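Local coordinates for cytochrome P450 (CYP102L1) (PDB 6N6Q), which is a phage-encoded haem-binding cytochrome P450 that probably works as a monooxygenase, at residues I152-I164 with F173-I185. Sequence-based numbering, arbitrary orientation.
Sequences IPAETNRLTIEII and FNNLADHSENPFI
R158 and E162, one turn apart on helix 152-169, anchor the 173-182 part of the connection to helix 183-196, the E-F connection of the P450 fold. R158 NH1 donates to D178 O (2.5 Å, 163° at the hydrogen), the last carbonyl of the type I turn N175-D178, which lies close to the guanidinium plane. A bend at chi3 (74°) brings R158 NE to E181 OE1 in a long 3.5 Å salt bridge, the two flat groups 73° apart. Over one face of the H179 ring lies R158 NH1, while H179 NE2 gives a weak bond to E155 OE2, whose stronger partner is R143. The E162 carboxylate takes two backbone amides: F173 N on the syn lone pair of OE1 (3.3 Å) and N174 N from above its plane at OE2 (2.6 Å). A water bridges E162 OE2, R158 O and N174 ND2; R166 adds a salt bridge to E162 OE1. Apolar contacts border this polar strip, with L159 CD1 against L176 CD1 (3.7 Å) and I161 meeting I185 tip to tip through their CD1 atoms (3.6 Å). Side chains of one helix thus satisfy loop backbone groups, probably helping to hold a loop with little regular secondary structure.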
ATOM      1  N   ILE A 152      -7.115  -4.977 -14.619  1.00 58.72           N
ATOM      2  CA  ILE A 152      -6.179  -5.551 -13.653  1.00 59.98           C
ATOM      3  C   ILE A 152      -6.224  -4.834 -12.304  1.00 52.83           C
ATOM      4  O   ILE A 152      -6.307  -5.516 -11.272  1.00 53.29           O
ATOM      5  CB  ILE A 152      -4.752  -5.576 -14.228  1.00 59.20           C
ATOM      6  CG1 ILE A 152      -4.712  -6.425 -15.498  1.00 56.72           C
ATOM      7  CG2 ILE A 152      -3.766  -6.120 -13.205  1.00 51.39           C
ATOM      8  CD1 ILE A 152      -5.112  -7.869 -15.275  1.00 50.85           C
ATOM      9  N   PRO A 153      -6.162  -3.495 -12.235  1.00 59.32           N
ATOM     10  CA  PRO A 153      -6.182  -2.854 -10.905  1.00 51.19           C
ATOM     11  C   PRO A 153      -7.435  -3.153 -10.098  1.00 50.17           C
ATOM     12  O   PRO A 153      -7.344  -3.365  -8.883  1.00 48.89           O
ATOM     13  CB  PRO A 153      -6.063  -1.359 -11.237  1.00 49.53           C
ATOM     14  CG  PRO A 153      -5.403  -1.320 -12.560  1.00 57.92           C
ATOM     15  CD  PRO A 153      -5.958  -2.497 -13.301  1.00 58.99           C
ATOM     16  N   ALA A 154      -8.607  -3.183 -10.738  1.00 47.19           N
ATOM     17  CA  ALA A 154      -9.837  -3.448  -9.996  1.00 53.77           C
ATOM     18  C   ALA A 154      -9.879  -4.883  -9.485  1.00 54.01           C
ATOM     19  O   ALA A 154     -10.265  -5.126  -8.336  1.00 54.62           O
ATOM     20  CB  ALA A 154     -11.056  -3.155 -10.868  1.00 54.18           C
ATOM     21  N   GLU A 155      -9.493  -5.846 -10.325  1.00 52.37           N
ATOM     22  CA  GLU A 155      -9.495  -7.242  -9.899  1.00 47.81           C
ATOM     23  C   GLU A 155      -8.513  -7.470  -8.758  1.00 46.19           C
ATOM     24  O   GLU A 155      -8.844  -8.119  -7.759  1.00 43.62           O
ATOM     25  CB  GLU A 155      -9.167  -8.152 -11.083  1.00 52.74           C
ATOM     26  CG  GLU A 155     -10.280  -8.255 -12.110  1.00 58.61           C
ATOM     27  CD  GLU A 155     -11.347  -9.259 -11.720  1.00 62.85           C
ATOM     28  OE1 GLU A 155     -11.029 -10.207 -10.971  1.00 64.15           O
ATOM     29  OE2 GLU A 155     -12.505  -9.103 -12.165  1.00 70.01           O
ATOM     30  N   THR A 156      -7.292  -6.940  -8.889  1.00 36.97           N
ATOM     31  CA  THR A 156      -6.311  -7.088  -7.819  1.00 41.73           C
ATOM     32  C   THR A 156      -6.753  -6.379  -6.544  1.00 44.41           C
ATOM     33  O   THR A 156      -6.331  -6.762  -5.447  1.00 43.36           O
ATOM     34  CB  THR A 156      -4.944  -6.562  -8.263  1.00 43.10           C
ATOM     35  OG1 THR A 156      -5.057  -5.180  -8.622  1.00 56.82           O
ATOM     36  CG2 THR A 156      -4.422  -7.351  -9.454  1.00 39.24           C
ATOM     37  N   ASN A 157      -7.599  -5.353  -6.658  1.00 45.62           N
ATOM     38  CA  ASN A 157      -8.061  -4.665  -5.457  1.00 48.68           C
ATOM     39  C   ASN A 157      -9.155  -5.443  -4.739  1.00 48.24           C
ATOM     40  O   ASN A 157      -9.231  -5.395  -3.507  1.00 50.17           O
ATOM     41  CB  ASN A 157      -8.542  -3.255  -5.800  1.00 47.31           C
ATOM     42  CG  ASN A 157      -8.187  -2.246  -4.725  1.00 53.90           C
ATOM     43  OD1 ASN A 157      -8.337  -2.513  -3.532  1.00 55.83           O
ATOM     44  ND2 ASN A 157      -7.697  -1.085  -5.142  1.00 53.87           N
ATOM     45  N   ARG A 158     -10.000  -6.166  -5.480  1.00 42.66           N
ATOM     46  CA  ARG A 158     -10.931  -7.084  -4.832  1.00 50.54           C
ATOM     47  C   ARG A 158     -10.192  -8.212  -4.128  1.00 47.54           C
ATOM     48  O   ARG A 158     -10.648  -8.700  -3.086  1.00 44.63           O
ATOM     49  CB  ARG A 158     -11.913  -7.671  -5.847  1.00 42.97           C
ATOM     50  CG  ARG A 158     -12.654  -6.657  -6.694  1.00 54.98           C
ATOM     51  CD  ARG A 158     -13.774  -7.339  -7.461  1.00 57.97           C
ATOM     52  NE  ARG A 158     -14.896  -7.675  -6.588  1.00 64.51           N
ATOM     53  CZ  ARG A 158     -15.695  -8.724  -6.760  1.00 64.69           C
ATOM     54  NH1 ARG A 158     -15.489  -9.559  -7.769  1.00 65.51           N
ATOM     55  NH2 ARG A 158     -16.692  -8.945  -5.915  1.00 67.99           N
ATOM     56  N   LEU A 159      -9.054  -8.639  -4.679  1.00 43.12           N
ATOM     57  CA  LEU A 159      -8.307  -9.747  -4.093  1.00 42.73           C
ATOM     58  C   LEU A 159      -7.678  -9.348  -2.764  1.00 43.59           C
ATOM     59  O   LEU A 159      -7.900 -10.002  -1.738  1.00 42.50           O
ATOM     60  CB  LEU A 159      -7.233 -10.233  -5.070  1.00 36.88           C
ATOM     61  CG  LEU A 159      -6.223 -11.213  -4.466  1.00 42.23           C
ATOM     62  CD1 LEU A 159      -6.914 -12.486  -4.002  1.00 37.53           C
ATOM     63  CD2 LEU A 159      -5.100 -11.526  -5.449  1.00 39.94           C
ATOM     64  N   THR A 160      -6.883  -8.274  -2.766  1.00 46.38           N
ATOM     65  CA  THR A 160      -6.164  -7.885  -1.557  1.00 41.14           C
ATOM     66  C   THR A 160      -7.116  -7.505  -0.432  1.00 45.06           C
ATOM     67  O   THR A 160      -6.767  -7.640   0.747  1.00 46.89           O
ATOM     68  CB  THR A 160      -5.206  -6.732  -1.857  1.00 46.92           C
ATOM     69  OG1 THR A 160      -5.955  -5.572  -2.239  1.00 47.44           O
ATOM     70  CG2 THR A 160      -4.254  -7.113  -2.987  1.00 37.84           C
ATOM     71  N   ILE A 161      -8.318  -7.029  -0.768  1.00 41.71           N
ATOM     72  CA  ILE A 161      -9.335  -6.803   0.255  1.00 47.86           C
ATOM     73  C   ILE A 161      -9.679  -8.114   0.950  1.00 44.94           C
ATOM     74  O   ILE A 161      -9.684  -8.203   2.183  1.00 46.33           O
ATOM     75  CB  ILE A 161     -10.585  -6.147  -0.358  1.00 51.74           C
ATOM     76  CG1 ILE A 161     -10.357  -4.649  -0.566  1.00 43.62           C
ATOM     77  CG2 ILE A 161     -11.804  -6.387   0.524  1.00 41.51           C
ATOM     78  CD1 ILE A 161     -11.435  -3.983  -1.382  1.00 40.33           C
ATOM     79  N   GLU A 162      -9.959  -9.155   0.163  1.00 44.76           N
ATOM     80  CA  GLU A 162     -10.290 -10.448   0.750  1.00 44.67           C
ATOM     81  C   GLU A 162      -9.099 -11.058   1.473  1.00 41.73           C
ATOM     82  O   GLU A 162      -9.279 -11.750   2.481  1.00 42.17           O
ATOM     83  CB  GLU A 162     -10.807 -11.402  -0.326  1.00 43.92           C
ATOM     84  CG  GLU A 162     -12.121 -10.965  -0.949  1.00 42.56           C
ATOM     85  CD  GLU A 162     -13.198 -10.716   0.089  1.00 53.62           C
ATOM     86  OE1 GLU A 162     -13.320 -11.526   1.034  1.00 59.58           O
ATOM     87  OE2 GLU A 162     -13.920  -9.705  -0.034  1.00 57.22           O
ATOM     88  N   ILE A 163      -7.880 -10.812   0.988  1.00 36.97           N
ATOM     89  CA  ILE A 163      -6.698 -11.359   1.649  1.00 42.18           C
ATOM     90  C   ILE A 163      -6.568 -10.798   3.060  1.00 42.34           C
ATOM     91  O   ILE A 163      -6.353 -11.541   4.023  1.00 48.94           O
ATOM     92  CB  ILE A 163      -5.435 -11.086   0.811  1.00 43.56           C
ATOM     93  CG1 ILE A 163      -5.413 -11.991  -0.423  1.00 39.22           C
ATOM     94  CG2 ILE A 163      -4.179 -11.286   1.649  1.00 35.84           C
ATOM     95  CD1 ILE A 163      -4.160 -11.861  -1.251  1.00 43.20           C
ATOM     96  N   ILE A 164      -6.712  -9.481   3.209  1.00 41.81           N
ATOM     97  CA  ILE A 164      -6.552  -8.866   4.524  1.00 47.75           C
ATOM     98  C   ILE A 164      -7.717  -9.236   5.435  1.00 44.84           C
ATOM     99  O   ILE A 164      -7.524  -9.586   6.604  1.00 43.91           O
ATOM    100  CB  ILE A 164      -6.409  -7.341   4.391  1.00 46.29           C
ATOM    101  CG1 ILE A 164      -5.216  -6.999   3.501  1.00 52.55           C
ATOM    102  CG2 ILE A 164      -6.245  -6.703   5.759  1.00 44.71           C
ATOM    103  CD1 ILE A 164      -5.075  -5.527   3.236  1.00 56.55           C
ATOM    104  N   PHE A 173     -15.946 -10.291   2.554  1.00 50.98           N
ATOM    105  CA  PHE A 173     -16.790  -9.235   2.011  1.00 53.10           C
ATOM    106  C   PHE A 173     -17.353  -9.574   0.640  1.00 52.91           C
ATOM    107  O   PHE A 173     -18.540  -9.345   0.388  1.00 52.24           O
ATOM    108  CB  PHE A 173     -16.010  -7.918   1.926  1.00 45.67           C
ATOM    109  CG  PHE A 173     -15.729  -7.296   3.260  1.00 44.49           C
ATOM    110  CD1 PHE A 173     -16.749  -6.714   3.994  1.00 47.94           C
ATOM    111  CD2 PHE A 173     -14.446  -7.286   3.780  1.00 42.23           C
ATOM    112  CE1 PHE A 173     -16.496  -6.140   5.224  1.00 48.49           C
ATOM    113  CE2 PHE A 173     -14.187  -6.712   5.010  1.00 42.48           C
ATOM    114  CZ  PHE A 173     -15.213  -6.137   5.732  1.00 46.35           C
ATOM    115  N   ASN A 174     -16.528 -10.113  -0.253  1.00 44.56           N
ATOM    116  CA  ASN A 174     -16.953 -10.458  -1.600  1.00 52.79           C
ATOM    117  C   ASN A 174     -16.466 -11.852  -1.957  1.00 52.12           C
ATOM    118  O   ASN A 174     -15.475 -12.343  -1.411  1.00 47.97           O
ATOM    119  CB  ASN A 174     -16.425  -9.454  -2.636  1.00 54.72           C
ATOM    120  CG  ASN A 174     -17.215  -8.162  -2.653  1.00 59.01           C
ATOM    121  OD1 ASN A 174     -18.444  -8.171  -2.588  1.00 63.13           O
ATOM    122  ND2 ASN A 174     -16.510  -7.041  -2.741  1.00 56.73           N
ATOM    123  N   ASN A 175     -17.185 -12.487  -2.877  1.00 52.17           N
ATOM    124  CA  ASN A 175     -16.738 -13.713  -3.521  1.00 56.87           C
ATOM    125  C   ASN A 175     -16.083 -13.327  -4.840  1.00 56.23           C
ATOM    126  O   ASN A 175     -16.718 -12.690  -5.687  1.00 55.38           O
ATOM    127  CB  ASN A 175     -17.905 -14.673  -3.744  1.00 60.33           C
ATOM    128  CG  ASN A 175     -17.470 -15.988  -4.359  1.00 58.26           C
ATOM    129  OD1 ASN A 175     -17.495 -16.153  -5.578  1.00 60.80           O
ATOM    130  ND2 ASN A 175     -17.065 -16.932  -3.517  1.00 62.77           N
ATOM    131  N   LEU A 176     -14.810 -13.701  -5.006  1.00 53.11           N
ATOM    132  CA  LEU A 176     -14.046 -13.230  -6.157  1.00 50.22           C
ATOM    133  C   LEU A 176     -14.608 -13.757  -7.471  1.00 56.97           C
ATOM    134  O   LEU A 176     -14.464 -13.104  -8.511  1.00 59.54           O
ATOM    135  CB  LEU A 176     -12.577 -13.623  -6.007  1.00 45.60           C
ATOM    136  CG  LEU A 176     -11.875 -13.033  -4.780  1.00 54.00           C
ATOM    137  CD1 LEU A 176     -10.401 -13.396  -4.777  1.00 49.77           C
ATOM    138  CD2 LEU A 176     -12.061 -11.522  -4.721  1.00 46.04           C
ATOM    139  N   ALA A 177     -15.249 -14.929  -7.451  1.00 55.07           N
ATOM    140  CA  ALA A 177     -15.904 -15.420  -8.657  1.00 53.28           C
ATOM    141  C   ALA A 177     -17.116 -14.571  -9.018  1.00 58.42           C
ATOM    142  O   ALA A 177     -17.488 -14.488 -10.194  1.00 63.21           O
ATOM    143  CB  ALA A 177     -16.315 -16.881  -8.479  1.00 51.70           C
ATOM    144  N   ASP A 178     -17.734 -13.936  -8.029  1.00 59.95           N
ATOM    145  CA  ASP A 178     -18.898 -13.089  -8.229  1.00 63.32           C
ATOM    146  C   ASP A 178     -18.462 -11.645  -8.462  1.00 67.54           C
ATOM    147  O   ASP A 178     -17.352 -11.240  -8.107  1.00 70.81           O
ATOM    148  CB  ASP A 178     -19.828 -13.178  -7.016  1.00 73.55           C
ATOM    149  CG  ASP A 178     -21.234 -12.714  -7.321  1.00 81.54           C
ATOM    150  OD1 ASP A 178     -21.949 -13.422  -8.062  1.00 84.94           O
ATOM    151  OD2 ASP A 178     -21.629 -11.645  -6.813  1.00 88.15           O
ATOM    152  N   HIS A 179     -19.354 -10.863  -9.072  1.00 72.56           N
ATOM    153  CA  HIS A 179     -19.063  -9.466  -9.374  1.00 73.52           C
ATOM    154  C   HIS A 179     -20.025  -8.493  -8.705  1.00 71.11           C
ATOM    155  O   HIS A 179     -20.040  -7.310  -9.062  1.00 69.47           O
ATOM    156  CB  HIS A 179     -19.049  -9.234 -10.887  1.00 75.29           C
ATOM    157  CG  HIS A 179     -17.677  -9.268 -11.485  1.00 86.37           C
ATOM    158  ND1 HIS A 179     -17.009 -10.445 -11.750  1.00 85.29           N
ATOM    159  CD2 HIS A 179     -16.840  -8.269 -11.852  1.00 85.78           C
ATOM    160  CE1 HIS A 179     -15.823 -10.168 -12.263  1.00 83.90           C
ATOM    161  NE2 HIS A 179     -15.696  -8.855 -12.336  1.00 84.39           N
ATOM    162  N   SER A 180     -20.828  -8.953  -7.750  1.00 71.63           N
ATOM    163  CA  SER A 180     -21.592  -8.038  -6.917  1.00 72.24           C
ATOM    164  C   SER A 180     -20.687  -7.468  -5.835  1.00 72.98           C
ATOM    165  O   SER A 180     -19.878  -8.185  -5.240  1.00 73.62           O
ATOM    166  CB  SER A 180     -22.790  -8.747  -6.286  1.00 69.97           C
ATOM    167  OG  SER A 180     -23.690  -9.212  -7.276  1.00 85.80           O
ATOM    168  N   GLU A 181     -20.816  -6.169  -5.589  1.00 78.68           N
ATOM    169  CA  GLU A 181     -19.978  -5.487  -4.615  1.00 72.93           C
ATOM    170  C   GLU A 181     -20.704  -5.384  -3.280  1.00 60.49           C
ATOM    171  O   GLU A 181     -21.898  -5.078  -3.231  1.00 63.18           O
ATOM    172  CB  GLU A 181     -19.579  -4.095  -5.108  1.00 64.28           C
ATOM    173  CG  GLU A 181     -18.320  -3.555  -4.442  1.00 67.45           C
ATOM    174  CD  GLU A 181     -17.111  -4.446  -4.674  1.00 72.36           C
ATOM    175  OE1 GLU A 181     -16.965  -4.976  -5.796  1.00 77.03           O
ATOM    176  OE2 GLU A 181     -16.307  -4.624  -3.734  1.00 63.81           O
ATOM    177  N   ASN A 182     -19.974  -5.653  -2.205  1.00 61.67           N
ATOM    178  CA  ASN A 182     -20.544  -5.555  -0.871  1.00 60.63           C
ATOM    179  C   ASN A 182     -20.951  -4.109  -0.593  1.00 64.02           C
ATOM    180  O   ASN A 182     -20.275  -3.176  -1.043  1.00 60.77           O
ATOM    181  CB  ASN A 182     -19.527  -6.034   0.168  1.00 56.88           C
ATOM    182  CG  ASN A 182     -20.172  -6.450   1.472  1.00 62.77           C
ATOM    183  OD1 ASN A 182     -20.430  -5.622   2.344  1.00 72.48           O
ATOM    184  ND2 ASN A 182     -20.427  -7.745   1.618  1.00 66.21           N
ATOM    185  N   PRO A 183     -22.059  -3.881   0.116  1.00 63.92           N
ATOM    186  CA  PRO A 183     -22.424  -2.494   0.446  1.00 58.25           C
ATOM    187  C   PRO A 183     -21.417  -1.810   1.352  1.00 53.79           C
ATOM    188  O   PRO A 183     -21.208  -0.597   1.222  1.00 52.15           O
ATOM    189  CB  PRO A 183     -23.793  -2.642   1.126  1.00 51.18           C
ATOM    190  CG  PRO A 183     -23.832  -4.062   1.606  1.00 63.31           C
ATOM    191  CD  PRO A 183     -23.064  -4.848   0.586  1.00 54.73           C
ATOM    192  N   PHE A 184     -20.776  -2.555   2.258  1.00 54.76           N
ATOM    193  CA  PHE A 184     -19.806  -1.952   3.167  1.00 53.02           C
ATOM    194  C   PHE A 184     -18.629  -1.355   2.405  1.00 53.36           C
ATOM    195  O   PHE A 184     -18.240  -0.206   2.642  1.00 56.26           O
ATOM    196  CB  PHE A 184     -19.318  -2.992   4.178  1.00 48.41           C
ATOM    197  CG  PHE A 184     -18.189  -2.509   5.047  1.00 54.19           C
ATOM    198  CD1 PHE A 184     -18.446  -1.792   6.203  1.00 48.02           C
ATOM    199  CD2 PHE A 184     -16.870  -2.770   4.706  1.00 47.43           C
ATOM    200  CE1 PHE A 184     -17.412  -1.346   7.004  1.00 45.39           C
ATOM    201  CE2 PHE A 184     -15.832  -2.325   5.503  1.00 48.43           C
ATOM    202  CZ  PHE A 184     -16.104  -1.613   6.655  1.00 46.33           C
ATOM    203  N   ILE A 185     -18.041  -2.127   1.487  1.00 49.58           N
ATOM    204  CA  ILE A 185     -16.877  -1.636   0.757  1.00 57.10           C
ATOM    205  C   ILE A 185     -17.257  -0.462  -0.139  1.00 54.20           C
ATOM    206  O   ILE A 185     -16.440   0.437  -0.375  1.00 60.10           O
ATOM    207  CB  ILE A 185     -16.217  -2.785  -0.034  1.00 57.63           C
ATOM    208  CG1 ILE A 185     -15.031  -2.277  -0.856  1.00 51.67           C
ATOM    209  CG2 ILE A 185     -17.222  -3.475  -0.926  1.00 65.77           C
ATOM    210  CD1 ILE A 185     -13.910  -1.711  -0.016  1.00 63.63           C
TER
HETATM  211  O   HOH W   1     -13.434  -8.069  -2.145  1.00 46.71           O